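Local coordinates for putative mandelate racemase (Salmonella typhimurium, PDB 2O56), which is of unknown function but binds magnesium and, as a member of the enolase superfamily, may act as a hydro-lyase (dehydratase), at residues L269-G272 against E273-W277; G327-S330 against T331-L335; R236-E240 against L241-Y245. All coordinates share one frame; numbering follows the deposited sequence. Where two conformers were deposited one is given.

Interaction 1: residues L269-G272 against E273-W277; sequences LAAG and ERIYW. With MG (magnesium ion), chain I.
I275 N closes a type I beta turn by donating to G272 O at 3.1 Å with an N-H...O angle of 166°. The I275 side chain turns back along the glycine: CD1 lies 3.9 Å from G272 CA and 4.0 Å from A271 CB. This follows from its first torsion (-57°), which sets CG1 anti to the carbonyl carbon. A water bridges the turn as well, accepting from G272 N at 3.1 Å and from R274 N at 3.0 Å, so one water ties the amide at the start of the turn to an amide within it. G272 has phi 155°, a backbone shape open to glycine because it carries no side chain.

The turn leaves the C-terminal end of strand 269-271 in the parallel barrel sheet, the edge at which enolase-superfamily proteins carry their metal ligands. E273, the first residue after G272, binds the magnesium ion through OE1 at 2.3 Å, while its OE2 stays 3.3 Å from the metal. Two waters, E221 and E247 are the other ligands.

Further out, the R274 guanidinium group forms a salt bridge with E248 and also bonds to the backbone of H223. Its NH1 donates to F86 O of the second subunit, and the guanidinium group also makes a cation-pi contact with the ring of that F86. Y281 and F284 of helix 277-286 pack on I275.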
ATOM      1  N   LEU A 269       0.998 -19.625 -12.892  1.00 23.89           N
ATOM      2  CA  LEU A 269       1.627 -18.995 -14.066  1.00 23.75           C
ATOM      3  C   LEU A 269       3.114 -19.322 -14.181  1.00 27.44           C
ATOM      4  O   LEU A 269       3.806 -19.480 -13.170  1.00 24.90           O
ATOM      5  CB  LEU A 269       1.440 -17.461 -14.050  1.00 23.17           C
ATOM      6  CG  LEU A 269       0.019 -16.886 -13.951  1.00 23.65           C
ATOM      7  CD1 LEU A 269       0.030 -15.388 -14.253  1.00 20.25           C
ATOM      8  CD2 LEU A 269      -0.930 -17.582 -14.896  1.00 21.18           C
ATOM      9  N   ALA A 270       3.602 -19.405 -15.421  1.00 22.03           N
ATOM     10  CA  ALA A 270       5.025 -19.522 -15.672  1.00 23.29           C
ATOM     11  C   ALA A 270       5.472 -18.488 -16.681  1.00 22.51           C
ATOM     12  O   ALA A 270       4.730 -18.123 -17.593  1.00 24.88           O
ATOM     13  CB  ALA A 270       5.378 -20.929 -16.151  1.00 24.09           C
ATOM     14  N   ALA A 271       6.692 -17.992 -16.504  1.00 22.54           N
ATOM     15  CA  ALA A 271       7.286 -17.101 -17.480  1.00 23.05           C
ATOM     16  C   ALA A 271       8.752 -17.074 -17.149  1.00 24.84           C
ATOM     17  O   ALA A 271       9.145 -17.507 -16.061  1.00 21.48           O
ATOM     18  CB  ALA A 271       6.697 -15.690 -17.366  1.00 20.94           C
ATOM     19  N   GLY A 272       9.556 -16.558 -18.077  1.00 21.39           N
ATOM     20  CA  GLY A 272      10.955 -16.300 -17.780  1.00 22.70           C
ATOM     21  C   GLY A 272      11.889 -16.293 -18.982  1.00 24.38           C
ATOM     22  O   GLY A 272      12.983 -15.740 -18.916  1.00 22.91           O
ATOM     23  N   GLU A 273      11.469 -16.880 -20.098  1.00 26.03           N
ATOM     24  CA  GLU A 273      12.344 -16.873 -21.276  1.00 26.13           C
ATOM     25  C   GLU A 273      12.665 -15.462 -21.774  1.00 26.04           C
ATOM     26  O   GLU A 273      13.711 -15.238 -22.400  1.00 27.03           O
ATOM     27  CB  GLU A 273      11.804 -17.761 -22.400  1.00 31.25           C
ATOM     28  CG  GLU A 273      10.498 -17.320 -23.021  1.00 29.85           C
ATOM     29  CD  GLU A 273       9.869 -18.429 -23.831  1.00 38.08           C
ATOM     30  OE1 GLU A 273       9.062 -19.197 -23.266  1.00 38.00           O
ATOM     31  OE2 GLU A 273      10.191 -18.560 -25.028  1.00 38.21           O
ATOM     32  N   ARG A 274      11.778 -14.513 -21.463  1.00 26.02           N
ATOM     33  CA  ARG A 274      11.971 -13.120 -21.817  1.00 21.58           C
ATOM     34  C   ARG A 274      12.072 -12.164 -20.639  1.00 17.46           C
ATOM     35  O   ARG A 274      11.822 -10.971 -20.770  1.00 21.17           O
ATOM     36  CB  ARG A 274      10.918 -12.673 -22.817  1.00 27.10           C
ATOM     37  CG  ARG A 274      11.193 -13.214 -24.222  1.00 24.78           C
ATOM     38  CD  ARG A 274      10.093 -12.812 -25.145  1.00 26.24           C
ATOM     39  NE  ARG A 274       8.938 -13.693 -24.994  1.00 24.31           N
ATOM     40  CZ  ARG A 274       7.943 -13.753 -25.865  1.00 28.21           C
ATOM     41  NH1 ARG A 274       7.967 -12.969 -26.935  1.00 25.67           N
ATOM     42  NH2 ARG A 274       6.934 -14.587 -25.670  1.00 24.83           N
ATOM     43  N   ILE A 275      12.503 -12.697 -19.506  1.00 20.31           N
ATOM     44  CA  ILE A 275      12.791 -11.938 -18.294  1.00 23.59           C
ATOM     45  C   ILE A 275      14.251 -12.219 -17.901  1.00 20.76           C
ATOM     46  O   ILE A 275      14.672 -13.375 -17.813  1.00 24.89           O
ATOM     47  CB  ILE A 275      11.880 -12.435 -17.155  1.00 18.55           C
ATOM     48  CG1 ILE A 275      10.397 -12.317 -17.526  1.00 22.27           C
ATOM     49  CG2 ILE A 275      12.121 -11.660 -15.903  1.00 20.21           C
ATOM     50  CD1 ILE A 275       9.420 -12.948 -16.440  1.00 24.32           C
ATOM     51  N   TYR A 276      15.028 -11.164 -17.697  1.00 19.40           N
ATOM     52  CA  TYR A 276      16.486 -11.292 -17.640  1.00 21.44           C
ATOM     53  C   TYR A 276      17.060 -10.814 -16.323  1.00 23.03           C
ATOM     54  O   TYR A 276      16.697  -9.742 -15.833  1.00 20.91           O
ATOM     55  CB  TYR A 276      17.141 -10.531 -18.806  1.00 18.35           C
ATOM     56  CG  TYR A 276      16.401 -10.661 -20.102  1.00 21.42           C
ATOM     57  CD1 TYR A 276      16.200 -11.919 -20.687  1.00 21.05           C
ATOM     58  CD2 TYR A 276      15.873  -9.546 -20.732  1.00 20.16           C
ATOM     59  CE1 TYR A 276      15.500 -12.071 -21.869  1.00 21.57           C
ATOM     60  CE2 TYR A 276      15.158  -9.687 -21.927  1.00 15.47           C
ATOM     61  CZ  TYR A 276      14.984 -10.964 -22.480  1.00 22.06           C
ATOM     62  OH  TYR A 276      14.317 -11.110 -23.669  1.00 24.91           O
ATOM     63  N   TRP A 277      17.975 -11.619 -15.775  1.00 24.18           N
ATOM     64  CA  TRP A 277      18.770 -11.301 -14.575  1.00 20.30           C
ATOM     65  C   TRP A 277      17.927 -11.304 -13.298  1.00 23.27           C
ATOM     66  O   TRP A 277      16.700 -11.381 -13.349  1.00 25.16           O
ATOM     67  CB  TRP A 277      19.596 -10.011 -14.711  1.00 21.20           C
ATOM     68  CG  TRP A 277      20.378  -9.853 -15.993  1.00 20.77           C
ATOM     69  CD1 TRP A 277      20.747 -10.830 -16.868  1.00 15.63           C
ATOM     70  CD2 TRP A 277      20.905  -8.627 -16.515  1.00 21.39           C
ATOM     71  NE1 TRP A 277      21.452 -10.282 -17.915  1.00 21.32           N
ATOM     72  CE2 TRP A 277      21.573  -8.935 -17.715  1.00 23.02           C
ATOM     73  CE3 TRP A 277      20.867  -7.292 -16.081  1.00 16.64           C
ATOM     74  CZ2 TRP A 277      22.187  -7.959 -18.505  1.00 23.86           C
ATOM     75  CZ3 TRP A 277      21.496  -6.324 -16.865  1.00 23.77           C
ATOM     76  CH2 TRP A 277      22.154  -6.666 -18.057  1.00 26.67           C
TER
HETATM   77 MG    MG I2001       7.825 -20.780 -24.295  1.00 38.11          MG
HETATM   78  O   HOH W   1       8.951 -14.574 -20.329  1.00 25.04           O
HETATM   79  O   HOH W   2       9.285 -22.343 -24.892  1.00 49.56           O
HETATM   80  O   HOH W   3       6.362 -18.871 -24.425  1.00 40.13           O

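Interaction 2: residues G327-S330 against T331-L335; sequences GPIS and TAVAL
The first two turns of helix 328-340 are built here, with G327 at the N-cap position and P328 as the first helical residue. Four i to i+4 backbone hydrogen bonds carry the contact. The one at the very start, from T331 N to G327 O, is weak at 3.3 Å, whereas A332 N reaches P328 O at 2.9 Å and is nearly straight, with an N-H...O angle of 171°. V333 N then donates to I329 O, and A334 N to S330 O at 3.0 Å.

Side chains of the second segment lean back over the carbonyls of the first. V333 CG1 comes to 3.3 Å from I329 O, because its first torsion (-50°) puts CG1 beside the backbone N and anti to the carbonyl carbon; CG2 of the same residue lies near S330 O. The methyl of A334 also rests against S330 O, at 3.3 Å, and T331 CB against P328 O at 3.5 Å. Between side chains the touch is slight: I329 CG2 meets V333 CG1 at 4.5 Å, one turn apart on the same flank of the helix.

At the N-terminus, the E43 carboxylate from strand 39-44 takes hydrogen bonds from G327 N through OE2 and from S330 N through OE1. Its negative charge lies where the helix dipole would probably stabilise it. I329 packs on F41 and E43, T331 and L335 on Y373, and A334 on H347. This is the start of the helix that follows strand 319-320 in the barrel domain of the enolase superfamily, its N-terminal amides bonded by a carboxylate of the N-terminal domain.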
ATOM      1  N   GLY A 327      20.784 -25.378 -29.220  1.00 30.30           N
ATOM      2  CA  GLY A 327      21.539 -26.573 -29.596  1.00 35.89           C
ATOM      3  C   GLY A 327      21.863 -27.456 -28.411  1.00 37.85           C
ATOM      4  O   GLY A 327      21.438 -27.187 -27.285  1.00 32.66           O
ATOM      5  N   PRO A 328      22.620 -28.532 -28.652  1.00 34.72           N
ATOM      6  CA  PRO A 328      23.009 -29.432 -27.558  1.00 28.80           C
ATOM      7  C   PRO A 328      23.683 -28.743 -26.362  1.00 28.80           C
ATOM      8  O   PRO A 328      23.546 -29.211 -25.236  1.00 32.65           O
ATOM      9  CB  PRO A 328      23.971 -30.403 -28.245  1.00 31.94           C
ATOM     10  CG  PRO A 328      23.470 -30.437 -29.670  1.00 26.84           C
ATOM     11  CD  PRO A 328      23.136 -29.000 -29.955  1.00 31.61           C
ATOM     12  N   ILE A 329      24.378 -27.634 -26.602  1.00 27.42           N
ATOM     13  CA  ILE A 329      25.068 -26.926 -25.526  1.00 29.92           C
ATOM     14  C   ILE A 329      24.078 -26.358 -24.516  1.00 32.57           C
ATOM     15  O   ILE A 329      24.269 -26.496 -23.301  1.00 33.22           O
ATOM     16  CB  ILE A 329      26.031 -25.821 -26.065  1.00 25.37           C
ATOM     17  CG1 ILE A 329      27.269 -26.493 -26.696  1.00 33.94           C
ATOM     18  CG2 ILE A 329      26.473 -24.900 -24.944  1.00 29.45           C
ATOM     19  CD1 ILE A 329      28.209 -25.525 -27.461  1.00 30.09           C
ATOM     20  N   SER A 330      23.021 -25.742 -25.030  1.00 30.24           N
ATOM     21  CA  SER A 330      21.878 -25.321 -24.215  1.00 28.99           C
ATOM     22  C   SER A 330      21.310 -26.470 -23.370  1.00 26.29           C
ATOM     23  O   SER A 330      21.081 -26.330 -22.169  1.00 27.24           O
ATOM     24  CB  SER A 330      20.790 -24.720 -25.106  1.00 32.84           C
ATOM     25  OG  SER A 330      19.960 -23.853 -24.353  1.00 49.69           O
ATOM     26  N   THR A 331      21.085 -27.614 -23.991  1.00 28.62           N
ATOM     27  CA  THR A 331      20.563 -28.756 -23.258  1.00 24.30           C
ATOM     28  C   THR A 331      21.482 -29.176 -22.110  1.00 27.43           C
ATOM     29  O   THR A 331      21.027 -29.324 -20.969  1.00 31.80           O
ATOM     30  CB  THR A 331      20.254 -29.921 -24.192  1.00 30.17           C
ATOM     31  OG1 THR A 331      19.118 -29.569 -24.979  1.00 30.03           O
ATOM     32  CG2 THR A 331      19.940 -31.202 -23.387  1.00 27.65           C
ATOM     33  N   ALA A 332      22.775 -29.311 -22.412  1.00 28.56           N
ATOM     34  CA  ALA A 332      23.787 -29.649 -21.426  1.00 27.21           C
ATOM     35  C   ALA A 332      23.741 -28.755 -20.198  1.00 33.89           C
ATOM     36  O   ALA A 332      23.657 -29.256 -19.067  1.00 28.46           O
ATOM     37  CB  ALA A 332      25.187 -29.600 -22.062  1.00 29.40           C
ATOM     38  N   VAL A 333      23.788 -27.439 -20.410  1.00 30.65           N
ATOM     39  CA  VAL A 333      23.918 -26.525 -19.289  1.00 28.12           C
ATOM     40  C   VAL A 333      22.638 -26.482 -18.474  1.00 26.81           C
ATOM     41  O   VAL A 333      22.679 -26.387 -17.247  1.00 31.44           O
ATOM     42  CB  VAL A 333      24.413 -25.100 -19.695  1.00 30.69           C
ATOM     43  CG1 VAL A 333      25.631 -25.212 -20.551  1.00 27.03           C
ATOM     44  CG2 VAL A 333      23.345 -24.312 -20.430  1.00 35.62           C
ATOM     45  N   ALA A 334      21.502 -26.582 -19.161  1.00 29.27           N
ATOM     46  CA  ALA A 334      20.214 -26.812 -18.505  1.00 23.12           C
ATOM     47  C   ALA A 334      20.212 -28.018 -17.558  1.00 32.06           C
ATOM     48  O   ALA A 334      19.779 -27.912 -16.416  1.00 29.34           O
ATOM     49  CB  ALA A 334      19.112 -26.917 -19.536  1.00 21.65           C
ATOM     50  N   LEU A 335      20.702 -29.163 -18.034  1.00 30.49           N
ATOM     51  CA  LEU A 335      20.770 -30.376 -17.216  1.00 27.02           C
ATOM     52  C   LEU A 335      21.610 -30.245 -15.948  1.00 26.91           C
ATOM     53  O   LEU A 335      21.227 -30.770 -14.906  1.00 29.75           O
ATOM     54  CB  LEU A 335      21.236 -31.578 -18.045  1.00 29.46           C
ATOM     55  CG  LEU A 335      20.319 -31.926 -19.213  1.00 27.76           C
ATOM     56  CD1 LEU A 335      20.919 -33.062 -20.018  1.00 29.88           C
ATOM     57  CD2 LEU A 335      18.896 -32.260 -18.742  1.00 27.15           C
TER

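Interaction 3: residues R236-E240 against L241-Y245; sequences RMIEE and LGIFY
I238 and L241 meet through both backbone and side chain between helix 228-238 and strand 246-247. Among the hydrogen bonds, L241 N donates to I238 O at 2.9 Å with an N-H...O angle of 155°; the bond spans three residues instead of the four of an alpha helix. A weaker bond of 3.5 Å follows from G242 N to E239 O. A water accepts from I243 N at 2.7 Å and also lies next to E239 O, at a distance of 2.5 Å that is unusually short and therefore doubtful in detail; through this solvent molecule the loop amide appears to be tied back to E239. G242 has a positive phi of 72°. R209 NE donates to L241 O.

In the fold, this is the closing half of a beta-alpha-beta crossover, from strand 217-221 through helix 228-238 to the neighbouring parallel strand 246-247 of the barrel domain.

The apolar contacts centre on I238. Its CD1 meets I243 CG1 at 3.9 Å, the two side chains crossing at about a right angle, while its CG2 touches L241 CD1 at 4.2 Å. A first torsion of 64° places I238 CG1 between the backbone N and the carbonyl carbon, which directs the CG1-CD1 arm to I243 while CG2 meets L241. I243 CG1 additionally lies 3.5 Å from I238 O. A220 and I267 pack on both isoleucines, and M205 of helix 195-212 on L241.

Of the polar side chains, E240 crosses L241 obliquely, with CG 4.1 Å from L241 CD2. Its OE2 bonds to the hydroxyl of Y202, and E239 OE2 accepts from the backbone N of N266.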
ATOM      1  N   ARG A 236      -9.481 -18.982 -18.032  1.00 27.68           N
ATOM      2  CA  ARG A 236     -10.741 -19.309 -17.356  0.60 32.52           C
ATOM      3  C   ARG A 236     -11.472 -20.459 -18.052  1.00 25.51           C
ATOM      4  O   ARG A 236     -12.133 -21.259 -17.406  1.00 31.00           O
ATOM      5  CB  ARG A 236     -11.663 -18.089 -17.319  0.60 31.80           C
ATOM      6  CG  ARG A 236     -11.342 -17.084 -16.219  0.60 42.84           C
ATOM      7  CD  ARG A 236     -12.446 -16.045 -16.094  0.60 48.84           C
ATOM      8  NE  ARG A 236     -12.155 -15.058 -15.061  0.60 43.63           N
ATOM      9  CZ  ARG A 236     -12.437 -13.761 -15.152  0.60 49.15           C
ATOM     10  NH1 ARG A 236     -13.024 -13.266 -16.241  0.60 35.41           N
ATOM     11  NH2 ARG A 236     -12.121 -12.955 -14.148  0.60 29.54           N
ATOM     12  N   MET A 237     -11.353 -20.513 -19.377  1.00 26.89           N
ATOM     13  CA  MET A 237     -11.933 -21.598 -20.195  1.00 34.03           C
ATOM     14  C   MET A 237     -11.264 -22.949 -19.904  1.00 34.53           C
ATOM     15  O   MET A 237     -11.938 -23.980 -19.830  1.00 35.08           O
ATOM     16  CB  MET A 237     -11.785 -21.284 -21.680  1.00 28.91           C
ATOM     17  CG  MET A 237     -12.660 -20.141 -22.185  1.00 40.40           C
ATOM     18  SD  MET A 237     -12.567 -19.938 -23.987  1.00 46.46           S
ATOM     19  CE  MET A 237     -13.236 -21.505 -24.487  1.00 34.33           C
ATOM     20  N   ILE A 238      -9.944 -22.930 -19.721  1.00 33.11           N
ATOM     21  CA  ILE A 238      -9.159 -24.158 -19.583  1.00 32.03           C
ATOM     22  C   ILE A 238      -8.887 -24.588 -18.130  1.00 32.45           C
ATOM     23  O   ILE A 238      -8.383 -25.695 -17.888  1.00 32.49           O
ATOM     24  CB  ILE A 238      -7.844 -24.126 -20.429  1.00 27.60           C
ATOM     25  CG1 ILE A 238      -6.882 -23.024 -19.950  1.00 27.50           C
ATOM     26  CG2 ILE A 238      -8.164 -23.957 -21.903  1.00 20.92           C
ATOM     27  CD1 ILE A 238      -5.479 -23.198 -20.468  1.00 25.17           C
ATOM     28  N   GLU A 239      -9.255 -23.737 -17.172  1.00 25.27           N
ATOM     29  CA  GLU A 239      -9.162 -24.072 -15.736  1.00 34.30           C
ATOM     30  C   GLU A 239      -9.589 -25.495 -15.359  1.00 37.68           C
ATOM     31  O   GLU A 239      -8.903 -26.176 -14.605  1.00 42.08           O
ATOM     32  CB  GLU A 239      -9.989 -23.095 -14.902  1.00 35.73           C
ATOM     33  CG  GLU A 239      -9.207 -21.948 -14.381  1.00 47.99           C
ATOM     34  CD  GLU A 239     -10.092 -20.877 -13.797  1.00 56.31           C
ATOM     35  OE1 GLU A 239     -11.290 -21.144 -13.545  1.00 47.51           O
ATOM     36  OE2 GLU A 239      -9.582 -19.761 -13.599  1.00 33.73           O
ATOM     37  N   GLU A 240     -10.732 -25.931 -15.881  1.00 31.57           N
ATOM     38  CA  GLU A 240     -11.312 -27.224 -15.514  1.00 32.36           C
ATOM     39  C   GLU A 240     -10.544 -28.414 -16.109  1.00 35.28           C
ATOM     40  O   GLU A 240     -10.778 -29.559 -15.726  1.00 36.70           O
ATOM     41  CB  GLU A 240     -12.771 -27.281 -16.002  1.00 32.52           C
ATOM     42  CG  GLU A 240     -12.866 -27.502 -17.529  1.00 50.64           C
ATOM     43  CD  GLU A 240     -14.170 -27.039 -18.149  1.00 67.63           C
ATOM     44  OE1 GLU A 240     -14.811 -26.105 -17.613  1.00 90.24           O
ATOM     45  OE2 GLU A 240     -14.546 -27.608 -19.193  1.00 60.51           O
ATOM     46  N   LEU A 241      -9.638 -28.158 -17.050  1.00 39.03           N
ATOM     47  CA  LEU A 241      -8.883 -29.237 -17.676  1.00 35.95           C
ATOM     48  C   LEU A 241      -7.687 -29.739 -16.846  1.00 38.30           C
ATOM     49  O   LEU A 241      -7.012 -30.694 -17.243  1.00 41.64           O
ATOM     50  CB  LEU A 241      -8.460 -28.852 -19.105  1.00 33.40           C
ATOM     51  CG  LEU A 241      -9.568 -28.427 -20.073  1.00 32.20           C
ATOM     52  CD1 LEU A 241      -8.989 -28.055 -21.421  1.00 28.77           C
ATOM     53  CD2 LEU A 241     -10.605 -29.525 -20.245  1.00 37.39           C
ATOM     54  N   GLY A 242      -7.437 -29.120 -15.693  1.00 30.71           N
ATOM     55  CA  GLY A 242      -6.358 -29.550 -14.801  1.00 29.58           C
ATOM     56  C   GLY A 242      -4.994 -29.190 -15.382  1.00 38.30           C
ATOM     57  O   GLY A 242      -4.135 -30.052 -15.549  1.00 46.78           O
ATOM     58  N   ILE A 243      -4.797 -27.911 -15.688  1.00 29.33           N
ATOM     59  CA  ILE A 243      -3.560 -27.402 -16.322  1.00 26.47           C
ATOM     60  C   ILE A 243      -2.381 -27.273 -15.327  1.00 30.37           C
ATOM     61  O   ILE A 243      -2.536 -26.703 -14.235  1.00 26.97           O
ATOM     62  CB  ILE A 243      -3.874 -26.066 -17.074  1.00 30.64           C
ATOM     63  CG1 ILE A 243      -4.988 -26.307 -18.092  1.00 26.43           C
ATOM     64  CG2 ILE A 243      -2.639 -25.475 -17.793  1.00 23.57           C
ATOM     65  CD1 ILE A 243      -4.566 -27.268 -19.246  1.00 27.70           C
ATOM     66  N   PHE A 244      -1.216 -27.823 -15.705  1.00 28.72           N
ATOM     67  CA  PHE A 244      -0.035 -27.947 -14.808  1.00 24.07           C
ATOM     68  C   PHE A 244       0.547 -26.555 -14.518  1.00 29.92           C
ATOM     69  O   PHE A 244       0.697 -26.150 -13.363  1.00 28.04           O
ATOM     70  CB  PHE A 244       1.039 -28.777 -15.506  1.00 16.93           C
ATOM     71  CG  PHE A 244       2.102 -29.316 -14.608  1.00 22.96           C
ATOM     72  CD1 PHE A 244       1.785 -30.006 -13.445  1.00 33.91           C
ATOM     73  CD2 PHE A 244       3.441 -29.186 -14.967  1.00 30.63           C
ATOM     74  CE1 PHE A 244       2.795 -30.520 -12.639  1.00 32.98           C
ATOM     75  CE2 PHE A 244       4.461 -29.708 -14.165  1.00 29.55           C
ATOM     76  CZ  PHE A 244       4.130 -30.357 -12.997  1.00 26.26           C
ATOM     77  N   TYR A 245       0.889 -25.845 -15.582  1.00 25.02           N
ATOM     78  CA  TYR A 245       0.955 -24.392 -15.506  1.00 24.60           C
ATOM     79  C   TYR A 245       0.661 -23.695 -16.821  1.00 25.77           C
ATOM     80  O   TYR A 245       0.538 -24.338 -17.858  1.00 27.55           O
ATOM     81  CB  TYR A 245       2.275 -23.949 -14.878  1.00 19.90           C
ATOM     82  CG  TYR A 245       3.549 -24.589 -15.416  1.00 18.58           C
ATOM     83  CD1 TYR A 245       4.191 -24.079 -16.538  1.00 25.62           C
ATOM     84  CD2 TYR A 245       4.146 -25.670 -14.754  1.00 23.48           C
ATOM     85  CE1 TYR A 245       5.371 -24.635 -17.005  1.00 26.05           C
ATOM     86  CE2 TYR A 245       5.333 -26.229 -15.221  1.00 22.34           C
ATOM     87  CZ  TYR A 245       5.927 -25.714 -16.348  1.00 22.80           C
ATOM     88  OH  TYR A 245       7.105 -26.250 -16.807  1.00 28.34           O
TER
HETATM   89  O   HOH W   4      -6.374 -26.083 -14.433  1.00 31.89           O

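Interactions 3, 1 and 2 follow one another along the chain, all within the barrel domain. Interaction 1 holds a magnesium ligand, E273. Interaction 2 is more distant from the ion: the S330 side chain lies about 13 Å from it and about 10 Å from that of E273. In interaction 3 the I243 side chain is also about 13 Å from the ion, though about 8 Å from the side chain of the ligand E247, which follows shortly in sequence. Interactions 1 and 3 touch directly, A270 CB packing 3.4 Å from Y245 CD1. The centres of interactions 2 and 3 are about 30 Å apart, and those of interactions 1 and 2 about 18 Å apart.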